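Local structure of aldehyde dehydrogenase (Bartonella henselae, 3I44) at residues Gly300-Glu312 and Ala420-Tyr434. The protein probably oxidises aldehydes to the corresponding carboxylic acids with a nicotinamide cofactor. The protein carries 1 engineered substitution. Sequence-based numbering, arbitrary orientation. Where two conformers were deposited one is given.
Sequences GQSCNAPTRMLVE and AVTLANDTEYGLTNY
The Tyr434 ring is sandwiched between Pro306 CB on one face and Thr432 CG2 on the other, both offset toward the rim, while Asn304 O sits at its edge. Pro306 CB stands 4.0 Å from the centroid of the Tyr434 ring and 25° off its normal, which qualifies as a CH-pi contact. At the edge, Tyr434 OH donates to Asn304 O over 2.7 Å, approaching from above the carbonyl plane. The second flat group, the Arg308 guanidinium, has Thr427 over one face, its CG2 the atom nearest NH2, and two helix carbonyls at its edge.

These contacts belong to the alpha/beta catalytic domain of the aldehyde dehydrogenase fold. Strands 308-312 and 432-436 flank strand 276-279 in one mixed sheet, and helix 420-425 packs nearly antiparallel to 308-312, their axes 9.7 Å apart. A bend at chi3 (-65°) turns the Arg308 tip toward the backbone carbonyls of Leu423 and Ala424. There NH2 reaches Ala424 O at 3.0 Å in an almost straight bond (173°), and NH1 reaches Leu423 O at 2.8 Å, less straight. Leu423 O also accepts from Asp426 N on the opposite face of its plane. With Lys274 O as a further acceptor for NH2, these bonds fix the rotation of the buried guanidinium. Beside it, Leu310 CD1 lies 3.6 Å from Ala424 N and also meets the CB atoms of Leu423 and Ala424.

Gly300-Cys303 matches the Gly-Gln-X-Cys pattern that carries the nucleophilic cysteine in this family, so the loop probably borders the active site. Its Ser302-Ala305 type I turn rests on Leu431, whose CD2 is 3.7 Å from Cys303 CB. The side chains of Asn304 and Thr432 lie side by side, pointing the same way, bridged by a water 2.6 Å from Thr432 OG1 that accepts a weak bond from Asn304 ND2.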
ATOM      1  N   GLY A 300     -26.471   9.919  10.229  1.00 20.80           N
ATOM      2  CA  GLY A 300     -25.919   8.612   9.959  1.00 20.38           C
ATOM      3  C   GLY A 300     -24.888   8.577   8.855  1.00 20.66           C
ATOM      4  O   GLY A 300     -24.447   7.476   8.439  1.00 21.80           O
ATOM      5  N   GLN A 301     -24.476   9.747   8.378  1.00 19.59           N
ATOM      6  CA  GLN A 301     -23.624   9.828   7.167  1.00 19.71           C
ATOM      7  C   GLN A 301     -22.166   9.922   7.586  1.00 19.76           C
ATOM      8  O   GLN A 301     -21.504  10.930   7.345  1.00 19.66           O
ATOM      9  CB  GLN A 301     -24.018  11.050   6.315  1.00 19.69           C
ATOM     10  CG  GLN A 301     -25.505  11.000   5.926  1.00 21.14           C
ATOM     11  CD  GLN A 301     -26.014  12.226   5.235  1.00 21.39           C
ATOM     12  OE1 GLN A 301     -26.505  12.126   4.111  1.00 20.44           O
ATOM     13  NE2 GLN A 301     -25.943  13.397   5.913  1.00 18.75           N
ATOM     14  N   SER A 302     -21.733   8.909   8.331  1.00 19.81           N
ATOM     15  CA  SER A 302     -20.406   8.820   8.840  1.00 19.65           C
ATOM     16  C   SER A 302     -19.936   7.410   8.579  1.00 20.25           C
ATOM     17  O   SER A 302     -20.583   6.435   8.978  1.00 19.39           O
ATOM     18  CB  SER A 302     -20.365   9.153  10.342  1.00 20.30           C
ATOM     19  OG  SER A 302     -20.634  10.524  10.527  1.00 17.65           O
ATOM     20  N   CYS A 303     -18.791   7.284   7.914  1.00 20.60           N
ATOM     21  CA  CYS A 303     -18.316   5.969   7.525  0.50 20.93           C
ATOM     22  C   CYS A 303     -18.079   5.048   8.730  1.00 20.64           C
ATOM     23  O   CYS A 303     -18.247   3.840   8.619  1.00 20.91           O
ATOM     24  CB  CYS A 303     -17.081   6.118   6.631  0.50 21.45           C
ATOM     25  SG  CYS A 303     -17.404   7.205   5.158  0.50 23.83           S
ATOM     26  N   ASN A 304     -17.717   5.620   9.877  1.00 20.27           N
ATOM     27  CA  ASN A 304     -17.451   4.846  11.105  1.00 20.80           C
ATOM     28  C   ASN A 304     -18.609   4.767  12.108  1.00 20.68           C
ATOM     29  O   ASN A 304     -18.428   4.280  13.240  1.00 21.00           O
ATOM     30  CB  ASN A 304     -16.190   5.401  11.806  1.00 20.85           C
ATOM     31  CG  ASN A 304     -16.428   6.745  12.485  1.00 21.92           C
ATOM     32  OD1 ASN A 304     -17.378   7.492  12.144  1.00 23.78           O
ATOM     33  ND2 ASN A 304     -15.540   7.093  13.409  1.00 20.29           N
ATOM     34  N   ALA A 305     -19.803   5.204  11.710  1.00 21.39           N
ATOM     35  CA  ALA A 305     -20.934   5.267  12.657  1.00 21.95           C
ATOM     36  C   ALA A 305     -21.208   3.883  13.202  1.00 22.42           C
ATOM     37  O   ALA A 305     -21.060   2.894  12.470  1.00 24.16           O
ATOM     38  CB  ALA A 305     -22.213   5.827  12.002  1.00 22.24           C
ATOM     39  N   PRO A 306     -21.602   3.792  14.483  1.00 22.83           N
ATOM     40  CA  PRO A 306     -21.913   2.519  15.121  1.00 23.33           C
ATOM     41  C   PRO A 306     -23.354   2.089  14.782  1.00 24.07           C
ATOM     42  O   PRO A 306     -24.306   2.341  15.538  1.00 25.27           O
ATOM     43  CB  PRO A 306     -21.736   2.832  16.608  1.00 22.80           C
ATOM     44  CG  PRO A 306     -22.145   4.254  16.724  1.00 23.23           C
ATOM     45  CD  PRO A 306     -21.630   4.902  15.455  1.00 22.79           C
ATOM     46  N   THR A 307     -23.490   1.403  13.663  1.00 24.29           N
ATOM     47  CA  THR A 307     -24.790   1.102  13.084  1.00 23.43           C
ATOM     48  C   THR A 307     -25.350  -0.277  13.435  1.00 23.81           C
ATOM     49  O   THR A 307     -26.527  -0.516  13.218  1.00 24.10           O
ATOM     50  CB  THR A 307     -24.757   1.326  11.548  1.00 24.13           C
ATOM     51  OG1 THR A 307     -23.692   0.566  10.947  1.00 24.27           O
ATOM     52  CG2 THR A 307     -24.502   2.800  11.244  1.00 21.61           C
ATOM     53  N   ARG A 308     -24.535  -1.168  13.986  1.00 23.69           N
ATOM     54  CA  ARG A 308     -25.001  -2.471  14.471  1.00 23.70           C
ATOM     55  C   ARG A 308     -24.781  -2.522  15.973  1.00 23.70           C
ATOM     56  O   ARG A 308     -23.638  -2.624  16.448  1.00 24.04           O
ATOM     57  CB  ARG A 308     -24.270  -3.633  13.813  1.00 23.68           C
ATOM     58  CG  ARG A 308     -24.523  -3.750  12.305  1.00 23.50           C
ATOM     59  CD  ARG A 308     -23.719  -4.913  11.745  1.00 23.55           C
ATOM     60  NE  ARG A 308     -22.272  -4.680  11.861  1.00 22.12           N
ATOM     61  CZ  ARG A 308     -21.356  -5.610  12.125  1.00 21.47           C
ATOM     62  NH1 ARG A 308     -21.698  -6.874  12.319  1.00 22.80           N
ATOM     63  NH2 ARG A 308     -20.075  -5.259  12.244  1.00 23.67           N
ATOM     64  N   MET A 309     -25.865  -2.420  16.732  1.00 23.16           N
ATOM     65  CA  MET A 309     -25.757  -2.442  18.179  1.00 23.42           C
ATOM     66  C   MET A 309     -26.008  -3.855  18.657  1.00 23.60           C
ATOM     67  O   MET A 309     -27.134  -4.374  18.517  1.00 24.57           O
ATOM     68  CB  MET A 309     -26.728  -1.456  18.799  1.00 23.64           C
ATOM     69  CG  MET A 309     -26.552  -1.268  20.326  1.00 24.83           C
ATOM     70  SD  MET A 309     -27.746  -0.095  21.065  1.00 26.71           S
ATOM     71  CE  MET A 309     -27.060   1.505  20.697  1.00 21.40           C
ATOM     72  N   LEU A 310     -24.968  -4.475  19.224  1.00 22.98           N
ATOM     73  CA  LEU A 310     -25.026  -5.863  19.686  1.00 22.71           C
ATOM     74  C   LEU A 310     -25.105  -5.803  21.203  1.00 23.06           C
ATOM     75  O   LEU A 310     -24.174  -5.337  21.857  1.00 22.06           O
ATOM     76  CB  LEU A 310     -23.811  -6.671  19.193  1.00 22.75           C
ATOM     77  CG  LEU A 310     -23.311  -6.415  17.744  1.00 22.31           C
ATOM     78  CD1 LEU A 310     -22.088  -7.249  17.448  1.00 21.18           C
ATOM     79  CD2 LEU A 310     -24.387  -6.688  16.684  1.00 23.90           C
ATOM     80  N   VAL A 311     -26.246  -6.219  21.751  1.00 23.65           N
ATOM     81  CA  VAL A 311     -26.556  -6.032  23.170  1.00 24.21           C
ATOM     82  C   VAL A 311     -26.658  -7.351  23.935  1.00 25.68           C
ATOM     83  O   VAL A 311     -27.319  -8.313  23.491  1.00 25.73           O
ATOM     84  CB  VAL A 311     -27.859  -5.238  23.350  1.00 24.90           C
ATOM     85  CG1 VAL A 311     -28.091  -4.906  24.843  1.00 24.23           C
ATOM     86  CG2 VAL A 311     -27.813  -3.951  22.519  1.00 21.51           C
ATOM     87  N   GLU A 312     -25.987  -7.412  25.077  1.00 25.43           N
ATOM     88  CA  GLU A 312     -26.064  -8.593  25.921  1.00 26.60           C
ATOM     89  C   GLU A 312     -27.551  -8.886  26.259  1.00 27.30           C
ATOM     90  O   GLU A 312     -28.353  -7.974  26.473  1.00 26.28           O
ATOM     91  CB  GLU A 312     -25.199  -8.408  27.166  1.00 26.43           C
ATOM     92  CG  GLU A 312     -25.032  -9.656  28.029  1.00 27.36           C
ATOM     93  CD  GLU A 312     -23.874  -9.530  29.045  1.00 28.67           C
ATOM     94  OE1 GLU A 312     -23.334 -10.571  29.428  1.00 31.79           O
ATOM     95  OE2 GLU A 312     -23.459  -8.408  29.422  1.00 28.25           O
ATOM     96  N   ALA A 420     -20.761 -12.380  20.486  1.00 27.17           N
ATOM     97  CA  ALA A 420     -20.613 -10.948  20.196  1.00 26.15           C
ATOM     98  C   ALA A 420     -19.477 -10.684  19.195  1.00 25.06           C
ATOM     99  O   ALA A 420     -19.634  -9.912  18.241  1.00 23.68           O
ATOM    100  CB  ALA A 420     -20.396 -10.163  21.485  1.00 25.58           C
ATOM    101  N   VAL A 421     -18.339 -11.351  19.408  1.00 24.91           N
ATOM    102  CA  VAL A 421     -17.196 -11.195  18.538  1.00 23.70           C
ATOM    103  C   VAL A 421     -17.516 -11.726  17.131  1.00 24.93           C
ATOM    104  O   VAL A 421     -17.159 -11.092  16.135  1.00 24.46           O
ATOM    105  CB  VAL A 421     -15.990 -11.905  19.093  1.00 23.94           C
ATOM    106  CG1 VAL A 421     -14.944 -12.164  17.982  1.00 22.97           C
ATOM    107  CG2 VAL A 421     -15.404 -11.112  20.288  1.00 23.07           C
ATOM    108  N   THR A 422     -18.196 -12.868  17.056  1.00 24.71           N
ATOM    109  CA  THR A 422     -18.553 -13.457  15.772  1.00 25.78           C
ATOM    110  C   THR A 422     -19.442 -12.517  14.991  1.00 25.13           C
ATOM    111  O   THR A 422     -19.182 -12.237  13.839  1.00 24.56           O
ATOM    112  CB  THR A 422     -19.275 -14.840  15.960  1.00 26.30           C
ATOM    113  OG1 THR A 422     -18.382 -15.753  16.613  1.00 26.63           O
ATOM    114  CG2 THR A 422     -19.730 -15.436  14.587  1.00 27.68           C
ATOM    115  N   LEU A 423     -20.504 -12.046  15.625  1.00 25.79           N
ATOM    116  CA  LEU A 423     -21.388 -11.053  15.007  1.00 25.94           C
ATOM    117  C   LEU A 423     -20.638  -9.773  14.593  1.00 24.98           C
ATOM    118  O   LEU A 423     -20.805  -9.295  13.488  1.00 24.39           O
ATOM    119  CB  LEU A 423     -22.537 -10.696  15.951  1.00 26.56           C
ATOM    120  CG  LEU A 423     -23.586 -11.800  16.160  1.00 26.86           C
ATOM    121  CD1 LEU A 423     -24.385 -11.605  17.446  1.00 26.32           C
ATOM    122  CD2 LEU A 423     -24.497 -11.859  14.906  1.00 26.62           C
ATOM    123  N   ALA A 424     -19.821  -9.223  15.486  1.00 24.48           N
ATOM    124  CA  ALA A 424     -19.073  -7.992  15.165  1.00 23.77           C
ATOM    125  C   ALA A 424     -18.163  -8.204  13.942  1.00 23.22           C
ATOM    126  O   ALA A 424     -18.011  -7.305  13.098  1.00 23.07           O
ATOM    127  CB  ALA A 424     -18.262  -7.519  16.372  1.00 22.84           C
ATOM    128  N   ASN A 425     -17.572  -9.392  13.831  1.00 22.77           N
ATOM    129  CA  ASN A 425     -16.666  -9.695  12.720  1.00 23.37           C
ATOM    130  C   ASN A 425     -17.342 -10.221  11.454  1.00 23.40           C
ATOM    131  O   ASN A 425     -16.646 -10.431  10.462  1.00 23.20           O
ATOM    132  CB  ASN A 425     -15.554 -10.687  13.116  1.00 23.59           C
ATOM    133  CG  ASN A 425     -14.550 -10.079  14.041  1.00 24.35           C
ATOM    134  OD1 ASN A 425     -14.426  -8.844  14.120  1.00 26.38           O
ATOM    135  ND2 ASN A 425     -13.827 -10.927  14.768  1.00 20.55           N
ATOM    136  N   ASP A 426     -18.667 -10.365  11.464  1.00 23.59           N
ATOM    137  CA  ASP A 426     -19.408 -10.863  10.295  1.00 23.72           C
ATOM    138  C   ASP A 426     -19.704  -9.729   9.301  1.00 23.98           C
ATOM    139  O   ASP A 426     -20.819  -9.233   9.177  1.00 22.71           O
ATOM    140  CB  ASP A 426     -20.689 -11.565  10.727  1.00 24.27           C
ATOM    141  CG  ASP A 426     -21.466 -12.125   9.549  1.00 25.35           C
ATOM    142  OD1 ASP A 426     -20.876 -12.230   8.459  1.00 24.71           O
ATOM    143  OD2 ASP A 426     -22.680 -12.413   9.694  1.00 23.48           O
ATOM    144  N   THR A 427     -18.655  -9.304   8.626  1.00 23.52           N
ATOM    145  CA  THR A 427     -18.716  -8.164   7.741  1.00 23.35           C
ATOM    146  C   THR A 427     -17.415  -8.148   6.971  1.00 23.95           C
ATOM    147  O   THR A 427     -16.414  -8.694   7.449  1.00 23.42           O
ATOM    148  CB  THR A 427     -18.865  -6.818   8.511  1.00 23.46           C
ATOM    149  OG1 THR A 427     -18.923  -5.736   7.559  1.00 22.86           O
ATOM    150  CG2 THR A 427     -17.669  -6.588   9.582  1.00 21.02           C
ATOM    151  N   GLU A 428     -17.428  -7.534   5.792  1.00 23.70           N
ATOM    152  CA  GLU A 428     -16.213  -7.348   5.014  1.00 24.83           C
ATOM    153  C   GLU A 428     -15.537  -6.009   5.372  1.00 23.35           C
ATOM    154  O   GLU A 428     -14.400  -5.746   4.966  1.00 23.20           O
ATOM    155  CB  GLU A 428     -16.540  -7.417   3.501  1.00 26.16           C
ATOM    156  CG  GLU A 428     -16.898  -8.843   2.963  1.00 31.58           C
ATOM    157  CD  GLU A 428     -15.767  -9.856   3.192  1.00 38.79           C
ATOM    158  OE1 GLU A 428     -14.754  -9.821   2.456  1.00 45.55           O
ATOM    159  OE2 GLU A 428     -15.871 -10.685   4.123  1.00 43.62           O
ATOM    160  N   TYR A 429     -16.241  -5.178   6.131  1.00 22.00           N
ATOM    161  CA  TYR A 429     -15.757  -3.876   6.554  1.00 21.74           C
ATOM    162  C   TYR A 429     -14.935  -4.039   7.834  1.00 20.81           C
ATOM    163  O   TYR A 429     -14.884  -5.150   8.385  1.00 20.95           O
ATOM    164  CB  TYR A 429     -16.922  -2.949   6.832  1.00 21.97           C
ATOM    165  CG  TYR A 429     -17.681  -2.460   5.616  1.00 23.22           C
ATOM    166  CD1 TYR A 429     -17.073  -1.643   4.689  1.00 25.24           C
ATOM    167  CD2 TYR A 429     -19.028  -2.785   5.426  1.00 22.68           C
ATOM    168  CE1 TYR A 429     -17.757  -1.179   3.594  1.00 25.78           C
ATOM    169  CE2 TYR A 429     -19.719  -2.348   4.329  1.00 23.77           C
ATOM    170  CZ  TYR A 429     -19.091  -1.544   3.410  1.00 27.71           C
ATOM    171  OH  TYR A 429     -19.773  -1.058   2.323  1.00 26.89           O
ATOM    172  N   GLY A 430     -14.300  -2.952   8.289  1.00 19.28           N
ATOM    173  CA  GLY A 430     -13.514  -2.973   9.535  1.00 19.05           C
ATOM    174  C   GLY A 430     -12.903  -1.625   9.829  1.00 18.52           C
ATOM    175  O   GLY A 430     -11.663  -1.485   9.869  1.00 17.86           O
ATOM    176  N   LEU A 431     -13.770  -0.622   9.992  1.00 17.81           N
ATOM    177  CA  LEU A 431     -13.313   0.723  10.179  1.00 17.91           C
ATOM    178  C   LEU A 431     -13.200   0.976  11.705  1.00 17.66           C
ATOM    179  O   LEU A 431     -12.116   0.778  12.252  1.00 16.23           O
ATOM    180  CB  LEU A 431     -14.175   1.718   9.419  1.00 17.28           C
ATOM    181  CG  LEU A 431     -13.727   3.179   9.409  1.00 18.84           C
ATOM    182  CD1 LEU A 431     -12.228   3.377   8.968  1.00 18.56           C
ATOM    183  CD2 LEU A 431     -14.651   4.040   8.506  1.00 16.41           C
ATOM    184  N   THR A 432     -14.296   1.369  12.371  1.00 18.45           N
ATOM    185  CA  THR A 432     -14.340   1.491  13.852  1.00 18.66           C
ATOM    186  C   THR A 432     -15.353   0.539  14.413  1.00 18.74           C
ATOM    187  O   THR A 432     -16.511   0.531  13.972  1.00 19.35           O
ATOM    188  CB  THR A 432     -14.748   2.902  14.314  1.00 19.04           C
ATOM    189  OG1 THR A 432     -13.894   3.880  13.710  1.00 19.72           O
ATOM    190  CG2 THR A 432     -14.627   3.030  15.825  1.00 19.30           C
ATOM    191  N   ASN A 433     -14.944  -0.259  15.391  1.00 18.81           N
ATOM    192  CA  ASN A 433     -15.864  -0.992  16.229  1.00 19.59           C
ATOM    193  C   ASN A 433     -15.829  -0.358  17.631  1.00 20.58           C
ATOM    194  O   ASN A 433     -14.840   0.296  17.996  1.00 20.88           O
ATOM    195  CB  ASN A 433     -15.459  -2.461  16.312  1.00 20.45           C
ATOM    196  CG  ASN A 433     -15.866  -3.269  15.071  1.00 21.20           C
ATOM    197  OD1 ASN A 433     -16.961  -3.098  14.560  1.00 21.59           O
ATOM    198  ND2 ASN A 433     -14.989  -4.172  14.613  1.00 19.24           N
ATOM    199  N   TYR A 434     -16.894  -0.589  18.406  1.00 20.20           N
ATOM    200  CA  TYR A 434     -17.151   0.081  19.676  1.00 20.11           C
ATOM    201  C   TYR A 434     -17.502  -0.974  20.734  1.00 20.49           C
ATOM    202  O   TYR A 434     -18.186  -1.984  20.454  1.00 20.10           O
ATOM    203  CB  TYR A 434     -18.296   1.091  19.535  1.00 19.34           C
ATOM    204  CG  TYR A 434     -18.074   2.159  18.478  1.00 19.39           C
ATOM    205  CD1 TYR A 434     -17.719   3.448  18.839  1.00 16.27           C
ATOM    206  CD2 TYR A 434     -18.219   1.877  17.108  1.00 16.72           C
ATOM    207  CE1 TYR A 434     -17.497   4.450  17.868  1.00 17.59           C
ATOM    208  CE2 TYR A 434     -18.010   2.858  16.153  1.00 17.58           C
ATOM    209  CZ  TYR A 434     -17.640   4.151  16.538  1.00 18.01           C
ATOM    210  OH  TYR A 434     -17.426   5.156  15.611  1.00 18.64           O
TER
HETATM  211  O   HOH W   1     -13.020   5.854  15.242  1.00 21.76           O